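Local structure of regulatory protein SWI6 (Saccharomyces cerevisiae, 2XFV) at residues E3-Y8 against Q100-F105; L34-Q39 against N91-F96; Q39-G44 against N61-H66; A70-D75 against W80-K85. The protein acts as the shared regulatory subunit of the yeast SBF and MBF complexes in cell-cycle-dependent transcription, and this chain is its amino-terminal domain. All blocks are in the same frame, centred on the assembly; numbering follows the deposited sequence.

Interaction 1 (E3-Y8 against Q100-F105); sequences EEVVRY and QDAFEF
Arg7 and Asp101 form a salt bridge that carries most of this contact. The two side chains reach for each other from opposite directions. Arg7 bends at chi2 and chi3 and offers NH1 and NH2 end-on. NH1 lies 2.8 Å from Asp101 OD1 in a nearly straight bond (168°), with the oxygen in the guanidinium plane. NH2 lies 3.3 Å from Asp101 OD2, which accepts through its syn lone pair. The guanidinium and carboxylate planes are 43° apart, so the grip is twisted. Arg7 NH1 also bonds to Leu98 O, which fixes the group further. Val5 CG2 lies above one face of the guanidinium, toward its rim. The other methyl of Val5, CG1, meets Ala102 CB at 4.2 Å, a looser apolar contact on the buried side. The pair joins strand 2-9, one half of an antiparallel pair with strand 15-22, to the short 3-10 turn before strand 103-105. That strand pairs with one of the second subunit in an antiparallel beta ladder, so the sheet crosses the interface.

Interaction 2 (L34-Q39 against N91-F96); sequences LPILQQ and NMLNLF
Leu37 CG stands anti to the backbone N (chi1 -172°), which swings the end of the side chain toward Met92, whose CG is likewise anti (chi1 -175°). Met92 then bends at chi3 (73°), which turns its terminal methyl toward Leu37. CE of Met92 touches CD1 of Leu37 at 3.7 Å, and the two side chains cross at about a right angle. Beside them, Ile36 and Leu93 meet obliquely. The branch methyl CG2 of Ile36 comes within 3.9 Å of Leu93 CD1. No hydrogen bond links the two segments, so the contact is purely apolar. It joins the first turns of helix 34-43 to the C-terminal end of helix 83-92. That end closes in a Schellman motif: Asn94 has positive phi, and its N bonds to Asn91 O at 3.1 Å. The turn lets the chain leave the helix while Leu93 and Leu95 still point their CB atoms toward helix 34-43. Ile36, Leu37 and Leu93 are buried. Ile36 also packs on Ile15 and Leu17 of strand 15-22, and Leu95 reaches Leu17 as well. Leu37 leans on Tyr67 of helix 57-67.

Interaction 3 (Q39-G44 against N61-H66); sequences QYHDTG and NKLLAH
His41 sets the edge of its imidazole against the face of His66. The planes stand at 88° and the ring centres are 5.1 Å apart, a T-shaped pair. The closest atoms are His41 CD2 and His66 CD2, at 3.8 Å. His41 NE2 sits over the His66 ring but toward its rim, so the approach is off centre. Each histidine has CG anti to its backbone N (chi1 -179° for His41), which carries both rings toward the opposite helix. Leu63, which is buried, packs beside the pair. Its CD2 lies 3.9 Å from His41 CB and comes at the His41 side chain obliquely. The far edge of His41 is held within its own helix: ND1 donates to Asp42 OD1 at 3.2 Å in an almost perfectly straight bond, with the oxygen in the ring plane. This bond fixes the rotation of the ring, and the nearby carboxylate may favour a protonated imidazole. Both histidines are exposed. The contact joins the last turn of helix 34-43 to the C-terminal half of helix 57-67. His41 and Tyr40 also touch Tyr67 of helix 57-67, and Tyr40 packs on Leu93.

Interaction 4 (A70-D75 against W80-K85); sequences AVNTDD and WIELEK
Asn72 and Trp80 form an antiparallel hydrogen-bonded pair that is the tight part of this contact. Asn72 N lies 2.8 Å from Trp80 O, and Trp80 N lies 2.8 Å from Asn72 O. Val71 CA adds a CH...O contact of 3.3 Å to Trp80 O. The pair belongs to the beta hairpin of strands 72-73 and 79-81. Strand 28-29 flanks strand 79-81 on its other side, where Trp80 packs on Leu29. The indole edge is held too: Trp80 NE1 donates to Asp74 OD2 at 3.0 Å. The oxygen lies near the ring plane, whereas NE1 comes to it from above the carboxylate plane. The carboxylate and indole planes are 57° apart. The Asp74 chi1 of 69° points OD2 at the indole, and Asp74 OD1 accepts from the backbone N of Arg76 and Glu78 in the hairpin turn. Beyond Asn72 the segments part. Trp80 and Ile81 are buried, but Ala70 and Glu82 are exposed and share a water. It donates to Ala70 O at 2.7 Å and accepts from Glu82 N at 2.9 Å. Val71 CG1 and Ile81 CG2 are only loosely together at 4.3 Å. Asn72 ND2 comes no closer than 4.0 Å to Glu82 CG. With its two oxygens shared between indole and backbone N-H groups, Asp74 ties the Trp80 side chain to the turn, and these donors may stabilise its negative charge.

Overall arrangement
From the N terminus, strand 2-9 enters first, and interaction 1 brings residues 100-105 back to it. This closes the longest loop, which contains the other three contacts. Within it, interaction 2 joins helix 34-43 to the end of helix 83-92. Inside that loop lie interactions 3 and 4, one after the other. Interaction 3 ties helix 34-43 to helix 57-67 and shares Gln39 with interaction 2. Interaction 4 closes the short hairpin of strands 72-73 and 79-81. None of the loops cross. Phe103 links interaction 1 to interactions 2 and 4 through Phe96 and Leu83, while Leu64 and Val71 join interactions 3 and 4.

Interaction 1 (E3-Y8 against Q100-F105)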
loop_
_atom_site.group_PDB
_atom_site.type_symbol
_atom_site.label_atom_id
_atom_site.label_comp_id
_atom_site.label_asym_id
_atom_site.label_seq_id
_atom_site.Cartn_x
_atom_site.Cartn_y
_atom_site.Cartn_z
ATOM N N GLU A 3 5.821 -15.032 -13.179
ATOM C CA GLU A 3 4.976 -13.943 -13.667
ATOM C C GLU A 3 5.745 -12.673 -13.378
ATOM O O GLU A 3 6.402 -12.567 -12.346
ATOM C CB GLU A 3 3.645 -13.920 -12.900
ATOM C CG GLU A 3 2.788 -15.166 -13.132
ATOM C CD GLU A 3 1.623 -15.301 -12.150
ATOM O OE1 GLU A 3 1.474 -14.462 -11.234
ATOM O OE2 GLU A 3 0.852 -16.266 -12.297
ATOM N N GLU A 4 5.670 -11.691 -14.263
ATOM C CA GLU A 4 6.549 -10.546 -14.081
ATOM C C GLU A 4 5.938 -9.219 -14.533
ATOM O O GLU A 4 5.253 -9.166 -15.546
ATOM C CB GLU A 4 7.848 -10.822 -14.835
ATOM C CG GLU A 4 8.979 -9.913 -14.477
ATOM C CD GLU A 4 10.307 -10.457 -14.959
ATOM O OE1 GLU A 4 10.918 -11.258 -14.223
ATOM O OE2 GLU A 4 10.731 -10.088 -16.073
ATOM N N VAL A 5 6.182 -8.165 -13.758
ATOM C CA VAL A 5 5.825 -6.813 -14.175
ATOM C C VAL A 5 7.000 -5.896 -13.857
ATOM O O VAL A 5 7.644 -6.029 -12.818
ATOM C CB VAL A 5 4.544 -6.297 -13.472
ATOM C CG1 VAL A 5 4.715 -6.321 -11.965
ATOM C CG2 VAL A 5 4.200 -4.891 -13.947
ATOM N N VAL A 6 7.296 -4.983 -14.772
ATOM C CA VAL A 6 8.376 -4.025 -14.531
ATOM C C VAL A 6 7.889 -2.589 -14.683
ATOM O O VAL A 6 7.089 -2.282 -15.569
ATOM C CB VAL A 6 9.603 -4.273 -15.449
ATOM C CG1 VAL A 6 9.236 -4.089 -16.914
ATOM C CG2 VAL A 6 10.757 -3.353 -15.067
ATOM N N ARG A 7 8.371 -1.712 -13.808
ATOM C CA ARG A 7 8.084 -0.288 -13.900
ATOM C C ARG A 7 9.400 0.466 -13.744
ATOM O O ARG A 7 10.372 -0.094 -13.245
ATOM C CB ARG A 7 7.090 0.117 -12.807
ATOM C CG ARG A 7 5.720 -0.540 -12.951
ATOM C CD ARG A 7 4.952 0.083 -14.123
ATOM N NE ARG A 7 4.156 -0.901 -14.861
ATOM C CZ ARG A 7 2.955 -1.322 -14.480
ATOM N NH1 ARG A 7 2.412 -0.848 -13.369
ATOM N NH2 ARG A 7 2.296 -2.214 -15.207
ATOM N N TYR A 8 9.435 1.727 -14.163
ATOM C CA TYR A 8 10.674 2.506 -14.154
ATOM C C TYR A 8 10.515 3.814 -13.392
ATOM O O TYR A 8 9.439 4.416 -13.393
ATOM C CB TYR A 8 11.121 2.815 -15.594
ATOM C CG TYR A 8 11.376 1.562 -16.397
ATOM C CD1 TYR A 8 12.642 0.983 -16.435
ATOM C CD2 TYR A 8 10.343 0.934 -17.083
ATOM C CE1 TYR A 8 12.874 -0.180 -17.152
ATOM C CE2 TYR A 8 10.568 -0.223 -17.807
ATOM C CZ TYR A 8 11.832 -0.777 -17.835
ATOM O OH TYR A 8 12.053 -1.935 -18.550
ATOM N N GLN A 100 0.023 -0.079 -8.998
ATOM C CA GLN A 100 -1.383 -0.293 -8.629
ATOM C C GLN A 100 -2.156 -1.273 -9.530
ATOM O O GLN A 100 -2.970 -2.056 -9.040
ATOM C CB GLN A 100 -2.137 1.044 -8.497
ATOM C CG GLN A 100 -2.317 1.843 -9.799
ATOM C CD GLN A 100 -2.755 3.299 -9.568
ATOM O OE1 GLN A 100 -3.947 3.593 -9.453
ATOM N NE2 GLN A 100 -1.785 4.214 -9.517
ATOM N N ASP A 101 -1.893 -1.246 -10.833
ATOM C CA ASP A 101 -2.642 -2.095 -11.756
ATOM C C ASP A 101 -2.227 -3.566 -11.679
ATOM O O ASP A 101 -2.869 -4.423 -12.286
ATOM C CB ASP A 101 -2.525 -1.587 -13.195
ATOM C CG ASP A 101 -1.121 -1.719 -13.748
ATOM O OD1 ASP A 101 -0.168 -1.749 -12.945
ATOM O OD2 ASP A 101 -0.967 -1.790 -14.985
ATOM N N ALA A 102 -1.164 -3.856 -10.928
ATOM C CA ALA A 102 -0.685 -5.227 -10.762
ATOM C C ALA A 102 -1.253 -5.907 -9.516
ATOM O O ALA A 102 -0.944 -7.070 -9.242
ATOM C CB ALA A 102 0.849 -5.264 -10.738
ATOM N N PHE A 103 -2.066 -5.177 -8.761
ATOM C CA PHE A 103 -2.663 -5.695 -7.526
ATOM C C PHE A 103 -4.170 -5.438 -7.496
ATOM O O PHE A 103 -4.630 -4.363 -7.877
ATOM C CB PHE A 103 -1.981 -5.086 -6.294
ATOM C CG PHE A 103 -0.558 -5.551 -6.102
ATOM C CD1 PHE A 103 -0.292 -6.758 -5.476
ATOM C CD2 PHE A 103 0.509 -4.789 -6.572
ATOM C CE1 PHE A 103 1.018 -7.206 -5.312
ATOM C CE2 PHE A 103 1.823 -5.221 -6.416
ATOM C CZ PHE A 103 2.082 -6.436 -5.783
ATOM N N GLU A 104 -4.931 -6.437 -7.059
ATOM C CA GLU A 104 -6.381 -6.309 -6.928
ATOM C C GLU A 104 -6.814 -6.826 -5.550
ATOM O O GLU A 104 -6.023 -7.451 -4.843
ATOM C CB GLU A 104 -7.080 -7.101 -8.037
ATOM C CG GLU A 104 -6.879 -8.609 -7.933
ATOM C CD GLU A 104 -7.552 -9.386 -9.063
ATOM O OE1 GLU A 104 -7.915 -8.768 -10.089
ATOM O OE2 GLU A 104 -7.706 -10.620 -8.925
ATOM N N PHE A 105 -8.056 -6.558 -5.158
ATOM C CA PHE A 105 -8.581 -7.078 -3.891
ATOM C C PHE A 105 -8.687 -8.605 -3.928
ATOM O O PHE A 105 -9.043 -9.187 -4.959
ATOM C CB PHE A 105 -9.982 -6.525 -3.624
ATOM C CG PHE A 105 -10.007 -5.083 -3.175
ATOM C CD1 PHE A 105 -8.856 -4.447 -2.746
ATOM C CD2 PHE A 105 -11.203 -4.378 -3.161
ATOM C CE1 PHE A 105 -8.893 -3.132 -2.329
ATOM C CE2 PHE A 105 -11.245 -3.061 -2.737
ATOM C CZ PHE A 105 -10.086 -2.442 -2.331
#

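Interaction 2 (L34-Q39 against N91-F96)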
loop_
_atom_site.group_PDB
_atom_site.type_symbol
_atom_site.label_atom_id
_atom_site.label_comp_id
_atom_site.label_asym_id
_atom_site.label_seq_id
_atom_site.Cartn_x
_atom_site.Cartn_y
_atom_site.Cartn_z
ATOM N N LEU A 34 16.957 -4.821 -4.213
ATOM C CA LEU A 34 18.139 -4.421 -3.434
ATOM C C LEU A 34 18.777 -3.063 -3.786
ATOM O O LEU A 34 19.128 -2.299 -2.877
ATOM C CB LEU A 34 19.188 -5.544 -3.386
ATOM C CG LEU A 34 18.672 -6.850 -2.763
ATOM C CD1 LEU A 34 19.761 -7.928 -2.829
ATOM C CD2 LEU A 34 18.207 -6.638 -1.319
ATOM N N PRO A 35 18.958 -2.760 -5.087
ATOM C CA PRO A 35 19.538 -1.439 -5.394
ATOM C C PRO A 35 18.736 -0.258 -4.829
ATOM O O PRO A 35 19.319 0.661 -4.235
ATOM C CB PRO A 35 19.549 -1.409 -6.930
ATOM C CG PRO A 35 19.728 -2.860 -7.314
ATOM C CD PRO A 35 18.919 -3.640 -6.276
ATOM N N ILE A 36 17.418 -0.286 -5.004
ATOM C CA ILE A 36 16.556 0.768 -4.479
ATOM C C ILE A 36 16.529 0.777 -2.954
ATOM O O ILE A 36 16.524 1.835 -2.330
ATOM C CB ILE A 36 15.123 0.653 -5.059
ATOM C CG1 ILE A 36 15.122 1.127 -6.524
ATOM C CG2 ILE A 36 14.132 1.466 -4.237
ATOM C CD1 ILE A 36 13.861 0.747 -7.288
ATOM N N LEU A 37 16.515 -0.405 -2.350
ATOM C CA LEU A 37 16.492 -0.493 -0.889
ATOM C C LEU A 37 17.759 0.075 -0.258
ATOM O O LEU A 37 17.702 0.742 0.784
ATOM C CB LEU A 37 16.266 -1.947 -0.438
ATOM C CG LEU A 37 16.024 -2.181 1.061
ATOM C CD1 LEU A 37 14.825 -1.373 1.577
ATOM C CD2 LEU A 37 15.820 -3.682 1.347
ATOM N N GLN A 38 18.907 -0.204 -0.871
ATOM C CA GLN A 38 20.179 0.342 -0.394
ATOM C C GLN A 38 20.209 1.874 -0.486
ATOM O O GLN A 38 20.656 2.566 0.447
ATOM C CB GLN A 38 21.356 -0.272 -1.179
ATOM C CG GLN A 38 22.744 0.222 -0.737
ATOM C CD GLN A 38 23.115 -0.229 0.668
ATOM O OE1 GLN A 38 23.398 0.594 1.545
ATOM N NE2 GLN A 38 23.113 -1.537 0.891
ATOM N N GLN A 39 19.734 2.415 -1.607
ATOM C CA GLN A 39 19.699 3.866 -1.770
ATOM C C GLN A 39 18.748 4.511 -0.761
ATOM O O GLN A 39 19.058 5.544 -0.166
ATOM C CB GLN A 39 19.310 4.253 -3.205
ATOM C CG GLN A 39 19.451 5.743 -3.489
ATOM C CD GLN A 39 20.889 6.218 -3.382
ATOM O OE1 GLN A 39 21.776 5.697 -4.056
ATOM N NE2 GLN A 39 21.126 7.211 -2.532
ATOM N N ASN A 91 4.912 -0.096 -0.123
ATOM C CA ASN A 91 4.337 0.989 0.679
ATOM C C ASN A 91 5.418 1.884 1.300
ATOM O O ASN A 91 5.336 3.126 1.228
ATOM C CB ASN A 91 3.416 0.421 1.771
ATOM C CG ASN A 91 2.678 1.516 2.551
ATOM O OD1 ASN A 91 2.027 2.387 1.964
ATOM N ND2 ASN A 91 2.772 1.465 3.878
ATOM N N MET A 92 6.416 1.256 1.922
ATOM C CA MET A 92 7.517 1.986 2.562
ATOM C C MET A 92 8.255 2.904 1.571
ATOM O O MET A 92 8.631 4.033 1.909
ATOM C CB MET A 92 8.527 1.010 3.189
ATOM C CG MET A 92 9.639 1.705 3.985
ATOM S SD MET A 92 10.877 0.564 4.639
ATOM C CE MET A 92 11.770 0.120 3.150
ATOM N N LEU A 93 8.468 2.399 0.360
ATOM C CA LEU A 93 9.183 3.122 -0.696
ATOM C C LEU A 93 8.287 4.068 -1.508
ATOM O O LEU A 93 8.756 4.731 -2.441
ATOM C CB LEU A 93 9.858 2.123 -1.644
ATOM C CG LEU A 93 10.872 1.155 -1.024
ATOM C CD1 LEU A 93 11.266 0.050 -2.020
ATOM C CD2 LEU A 93 12.103 1.895 -0.511
ATOM N N ASN A 94 7.005 4.125 -1.147
ATOM C CA ASN A 94 6.007 4.909 -1.869
ATOM C C ASN A 94 5.955 4.549 -3.358
ATOM O O ASN A 94 5.869 5.417 -4.234
ATOM C CB ASN A 94 6.203 6.418 -1.637
ATOM C CG ASN A 94 5.930 6.829 -0.189
ATOM O OD1 ASN A 94 6.690 7.595 0.406
ATOM N ND2 ASN A 94 4.848 6.308 0.385
ATOM N N LEU A 95 5.990 3.245 -3.626
ATOM C CA LEU A 95 5.919 2.716 -4.991
ATOM C C LEU A 95 4.668 1.866 -5.219
ATOM O O LEU A 95 4.514 1.248 -6.281
ATOM C CB LEU A 95 7.165 1.877 -5.312
ATOM C CG LEU A 95 8.488 2.637 -5.427
ATOM C CD1 LEU A 95 9.630 1.680 -5.741
ATOM C CD2 LEU A 95 8.393 3.735 -6.497
ATOM N N PHE A 96 3.777 1.804 -4.232
ATOM C CA PHE A 96 2.574 1.004 -4.425
ATOM C C PHE A 96 1.698 1.591 -5.531
ATOM O O PHE A 96 1.130 0.855 -6.344
ATOM C CB PHE A 96 1.756 0.821 -3.143
ATOM C CG PHE A 96 0.581 -0.096 -3.334
ATOM C CD1 PHE A 96 0.757 -1.469 -3.341
ATOM C CD2 PHE A 96 -0.684 0.413 -3.591
ATOM C CE1 PHE A 96 -0.317 -2.322 -3.544
ATOM C CE2 PHE A 96 -1.761 -0.432 -3.797
ATOM C CZ PHE A 96 -1.578 -1.803 -3.769
#

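Interaction 3 (Q39-G44 against N61-H66)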
loop_
_atom_site.group_PDB
_atom_site.type_symbol
_atom_site.label_atom_id
_atom_site.label_comp_id
_atom_site.label_asym_id
_atom_site.label_seq_id
_atom_site.Cartn_x
_atom_site.Cartn_y
_atom_site.Cartn_z
ATOM N N GLN A 39 19.734 2.415 -1.607
ATOM C CA GLN A 39 19.699 3.866 -1.770
ATOM C C GLN A 39 18.748 4.511 -0.761
ATOM O O GLN A 39 19.058 5.544 -0.166
ATOM C CB GLN A 39 19.310 4.253 -3.205
ATOM C CG GLN A 39 19.451 5.743 -3.489
ATOM C CD GLN A 39 20.889 6.218 -3.382
ATOM O OE1 GLN A 39 21.776 5.697 -4.056
ATOM N NE2 GLN A 39 21.126 7.211 -2.532
ATOM N N TYR A 40 17.586 3.900 -0.574
ATOM C CA TYR A 40 16.632 4.383 0.420
ATOM C C TYR A 40 17.284 4.438 1.799
ATOM O O TYR A 40 17.177 5.446 2.516
ATOM C CB TYR A 40 15.410 3.475 0.457
ATOM C CG TYR A 40 14.346 3.916 1.432
ATOM C CD1 TYR A 40 13.563 5.037 1.173
ATOM C CD2 TYR A 40 14.117 3.211 2.608
ATOM C CE1 TYR A 40 12.578 5.439 2.060
ATOM C CE2 TYR A 40 13.132 3.613 3.506
ATOM C CZ TYR A 40 12.366 4.727 3.220
ATOM O OH TYR A 40 11.387 5.139 4.098
ATOM N N HIS A 41 17.970 3.359 2.169
ATOM C CA HIS A 41 18.707 3.333 3.430
ATOM C C HIS A 41 19.732 4.467 3.525
ATOM O O HIS A 41 19.850 5.130 4.563
ATOM C CB HIS A 41 19.405 1.982 3.621
ATOM C CG HIS A 41 20.164 1.874 4.908
ATOM N ND1 HIS A 41 21.473 2.284 5.039
ATOM C CD2 HIS A 41 19.788 1.420 6.127
ATOM C CE1 HIS A 41 21.873 2.082 6.282
ATOM N NE2 HIS A 41 20.869 1.556 6.962
ATOM N N ASP A 42 20.480 4.695 2.449
ATOM C CA ASP A 42 21.583 5.672 2.494
ATOM C C ASP A 42 21.185 7.155 2.506
ATOM O O ASP A 42 21.751 7.944 3.276
ATOM C CB ASP A 42 22.588 5.409 1.368
ATOM C CG ASP A 42 23.313 4.080 1.534
ATOM O OD1 ASP A 42 23.275 3.509 2.647
ATOM O OD2 ASP A 42 23.917 3.606 0.550
ATOM N N THR A 43 20.235 7.545 1.658
ATOM C CA THR A 43 19.863 8.963 1.534
ATOM C C THR A 43 18.364 9.213 1.660
ATOM O O THR A 43 17.931 10.362 1.757
ATOM C CB THR A 43 20.295 9.557 0.177
ATOM O OG1 THR A 43 19.570 8.907 -0.876
ATOM C CG2 THR A 43 21.790 9.381 -0.046
ATOM N N GLY A 44 17.574 8.144 1.621
ATOM C CA GLY A 44 16.129 8.261 1.691
ATOM C C GLY A 44 15.483 8.720 0.396
ATOM O O GLY A 44 14.272 8.965 0.359
ATOM N N ASN A 61 23.206 -8.544 3.670
ATOM C CA ASN A 61 23.018 -9.000 5.052
ATOM C C ASN A 61 22.521 -7.857 5.925
ATOM O O ASN A 61 21.620 -8.032 6.750
ATOM C CB ASN A 61 24.327 -9.528 5.669
ATOM C CG ASN A 61 24.868 -10.772 4.981
ATOM O OD1 ASN A 61 24.125 -11.558 4.378
ATOM N ND2 ASN A 61 26.189 -10.963 5.083
ATOM N N LYS A 62 23.148 -6.694 5.759
ATOM C CA LYS A 62 22.863 -5.519 6.583
ATOM C C LYS A 62 21.455 -4.988 6.363
ATOM O O LYS A 62 20.811 -4.531 7.304
ATOM C CB LYS A 62 23.860 -4.393 6.286
ATOM C CG LYS A 62 25.038 -4.305 7.236
ATOM C CD LYS A 62 26.019 -5.424 7.023
ATOM C CE LYS A 62 27.417 -4.980 7.412
ATOM N NZ LYS A 62 28.445 -5.892 6.850
ATOM N N LEU A 63 20.997 -5.016 5.115
ATOM C CA LEU A 63 19.657 -4.534 4.782
ATOM C C LEU A 63 18.573 -5.477 5.317
ATOM O O LEU A 63 17.562 -5.029 5.856
ATOM C CB LEU A 63 19.512 -4.366 3.263
ATOM C CG LEU A 63 20.379 -3.288 2.603
ATOM C CD1 LEU A 63 20.291 -3.408 1.092
ATOM C CD2 LEU A 63 19.967 -1.876 3.052
ATOM N N LEU A 64 18.785 -6.781 5.159
ATOM C CA LEU A 64 17.829 -7.767 5.660
ATOM C C LEU A 64 17.711 -7.657 7.174
ATOM O O LEU A 64 16.612 -7.745 7.733
ATOM C CB LEU A 64 18.243 -9.193 5.272
ATOM C CG LEU A 64 18.219 -9.539 3.772
ATOM C CD1 LEU A 64 18.686 -10.997 3.513
ATOM C CD2 LEU A 64 16.833 -9.328 3.185
ATOM N N ALA A 65 18.850 -7.483 7.840
ATOM C CA ALA A 65 18.848 -7.343 9.299
ATOM C C ALA A 65 18.135 -6.057 9.744
ATOM O O ALA A 65 17.247 -6.080 10.618
ATOM C CB ALA A 65 20.284 -7.386 9.842
ATOM N N HIS A 66 18.515 -4.937 9.143
ATOM C CA HIS A 66 17.976 -3.634 9.553
ATOM C C HIS A 66 16.462 -3.516 9.325
ATOM O O HIS A 66 15.723 -3.021 10.188
ATOM C CB HIS A 66 18.705 -2.500 8.824
ATOM C CG HIS A 66 18.177 -1.139 9.150
ATOM N ND1 HIS A 66 18.445 -0.501 10.344
ATOM C CD2 HIS A 66 17.386 -0.297 8.443
ATOM C CE1 HIS A 66 17.847 0.678 10.355
ATOM N NE2 HIS A 66 17.197 0.825 9.213
#

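Interaction 4 (A70-D75 against W80-K85)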
loop_
_atom_site.group_PDB
_atom_site.type_symbol
_atom_site.label_atom_id
_atom_site.label_comp_id
_atom_site.label_asym_id
_atom_site.label_seq_id
_atom_site.Cartn_x
_atom_site.Cartn_y
_atom_site.Cartn_z
ATOM N N ALA A 70 12.519 -11.299 6.455
ATOM C CA ALA A 70 12.768 -12.745 6.384
ATOM C C ALA A 70 12.768 -13.174 4.924
ATOM O O ALA A 70 12.090 -12.547 4.092
ATOM C CB ALA A 70 11.686 -13.514 7.152
ATOM N N VAL A 71 13.500 -14.242 4.610
ATOM C CA VAL A 71 13.559 -14.748 3.238
ATOM C C VAL A 71 13.285 -16.245 3.174
ATOM O O VAL A 71 13.627 -16.997 4.098
ATOM C CB VAL A 71 14.913 -14.425 2.531
ATOM C CG1 VAL A 71 15.137 -12.887 2.460
ATOM C CG2 VAL A 71 16.076 -15.107 3.246
ATOM N N ASN A 72 12.631 -16.659 2.092
ATOM C CA ASN A 72 12.520 -18.059 1.738
ATOM C C ASN A 72 13.616 -18.397 0.736
ATOM O O ASN A 72 14.061 -17.536 -0.039
ATOM C CB ASN A 72 11.143 -18.383 1.156
ATOM C CG ASN A 72 10.058 -18.379 2.222
ATOM O OD1 ASN A 72 9.885 -19.357 2.960
ATOM N ND2 ASN A 72 9.349 -17.285 2.320
ATOM N N THR A 73 14.057 -19.647 0.762
ATOM C CA THR A 73 15.198 -20.074 -0.054
ATOM C C THR A 73 14.729 -21.196 -0.951
ATOM O O THR A 73 14.027 -22.087 -0.479
ATOM C CB THR A 73 16.341 -20.615 0.866
ATOM O OG1 THR A 73 16.683 -19.622 1.850
ATOM C CG2 THR A 73 17.600 -20.991 0.039
ATOM N N ASP A 74 15.085 -21.161 -2.236
ATOM C CA ASP A 74 14.720 -22.248 -3.165
ATOM C C ASP A 74 15.854 -23.281 -3.306
ATOM O O ASP A 74 16.897 -23.150 -2.661
ATOM C CB ASP A 74 14.231 -21.720 -4.546
ATOM C CG ASP A 74 15.337 -21.072 -5.394
ATOM O OD1 ASP A 74 16.541 -21.304 -5.147
ATOM O OD2 ASP A 74 14.992 -20.330 -6.348
ATOM N N ASP A 75 15.647 -24.299 -4.140
ATOM C CA ASP A 75 16.621 -25.392 -4.270
ATOM C C ASP A 75 17.979 -24.959 -4.838
ATOM O O ASP A 75 18.974 -25.702 -4.725
ATOM C CB ASP A 75 16.066 -26.512 -5.149
ATOM C CG ASP A 75 15.123 -27.431 -4.413
ATOM O OD1 ASP A 75 14.990 -27.310 -3.181
ATOM O OD2 ASP A 75 14.524 -28.300 -5.079
ATOM N N TRP A 80 13.799 -15.363 -1.827
ATOM C CA TRP A 80 12.448 -14.909 -2.150
ATOM C C TRP A 80 11.776 -14.286 -0.916
ATOM O O TRP A 80 12.132 -14.622 0.217
ATOM C CB TRP A 80 11.613 -16.106 -2.636
ATOM C CG TRP A 80 12.155 -16.742 -3.910
ATOM C CD1 TRP A 80 13.194 -17.639 -4.006
ATOM C CD2 TRP A 80 11.658 -16.554 -5.245
ATOM N NE1 TRP A 80 13.394 -17.996 -5.343
ATOM C CE2 TRP A 80 12.452 -17.358 -6.111
ATOM C CE3 TRP A 80 10.604 -15.799 -5.794
ATOM C CZ2 TRP A 80 12.235 -17.407 -7.501
ATOM C CZ3 TRP A 80 10.393 -15.848 -7.181
ATOM C CH2 TRP A 80 11.200 -16.657 -8.014
ATOM N N ILE A 81 10.806 -13.396 -1.130
ATOM C CA ILE A 81 10.049 -12.814 -0.012
ATOM C C ILE A 81 8.543 -13.072 -0.132
ATOM O O ILE A 81 8.036 -13.321 -1.223
ATOM C CB ILE A 81 10.285 -11.288 0.128
ATOM C CG1 ILE A 81 9.844 -10.546 -1.148
ATOM C CG2 ILE A 81 11.752 -11.017 0.482
ATOM C CD1 ILE A 81 9.896 -8.986 -1.016
ATOM N N GLU A 82 7.827 -13.010 0.994
ATOM C CA GLU A 82 6.382 -13.231 0.976
ATOM C C GLU A 82 5.635 -12.082 0.311
ATOM O O GLU A 82 6.137 -10.968 0.245
ATOM C CB GLU A 82 5.852 -13.426 2.402
ATOM C CG GLU A 82 6.530 -14.588 3.109
ATOM C CD GLU A 82 5.605 -15.367 4.007
ATOM O OE1 GLU A 82 4.992 -14.753 4.908
ATOM O OE2 GLU A 82 5.504 -16.601 3.816
ATOM N N LEU A 83 4.433 -12.371 -0.177
ATOM C CA LEU A 83 3.552 -11.356 -0.763
ATOM C C LEU A 83 3.349 -10.170 0.172
ATOM O O LEU A 83 3.400 -9.016 -0.250
ATOM C CB LEU A 83 2.187 -11.985 -1.080
ATOM C CG LEU A 83 0.989 -11.073 -1.400
ATOM C CD1 LEU A 83 1.181 -10.332 -2.726
ATOM C CD2 LEU A 83 -0.306 -11.886 -1.418
ATOM N N GLU A 84 3.082 -10.441 1.445
ATOM C CA GLU A 84 2.809 -9.335 2.373
ATOM C C GLU A 84 4.024 -8.437 2.583
ATOM O O GLU A 84 3.885 -7.219 2.735
ATOM C CB GLU A 84 2.268 -9.854 3.706
ATOM C CG GLU A 84 0.803 -10.263 3.583
ATOM C CD GLU A 84 0.161 -10.649 4.900
ATOM O OE1 GLU A 84 0.603 -10.152 5.969
ATOM O OE2 GLU A 84 -0.809 -11.438 4.849
ATOM N N LYS A 85 5.211 -9.043 2.594
ATOM C CA LYS A 85 6.456 -8.281 2.700
ATOM C C LYS A 85 6.692 -7.460 1.425
ATOM O O LYS A 85 7.143 -6.310 1.491
ATOM C CB LYS A 85 7.645 -9.219 3.010
ATOM C CG LYS A 85 9.035 -8.548 3.152
ATOM C CD LYS A 85 9.057 -7.380 4.165
ATOM C CE LYS A 85 8.899 -7.823 5.634
ATOM N NZ LYS A 85 8.758 -6.634 6.547
HETATM O O HOH W 1 9.462 -12.441 3.352
#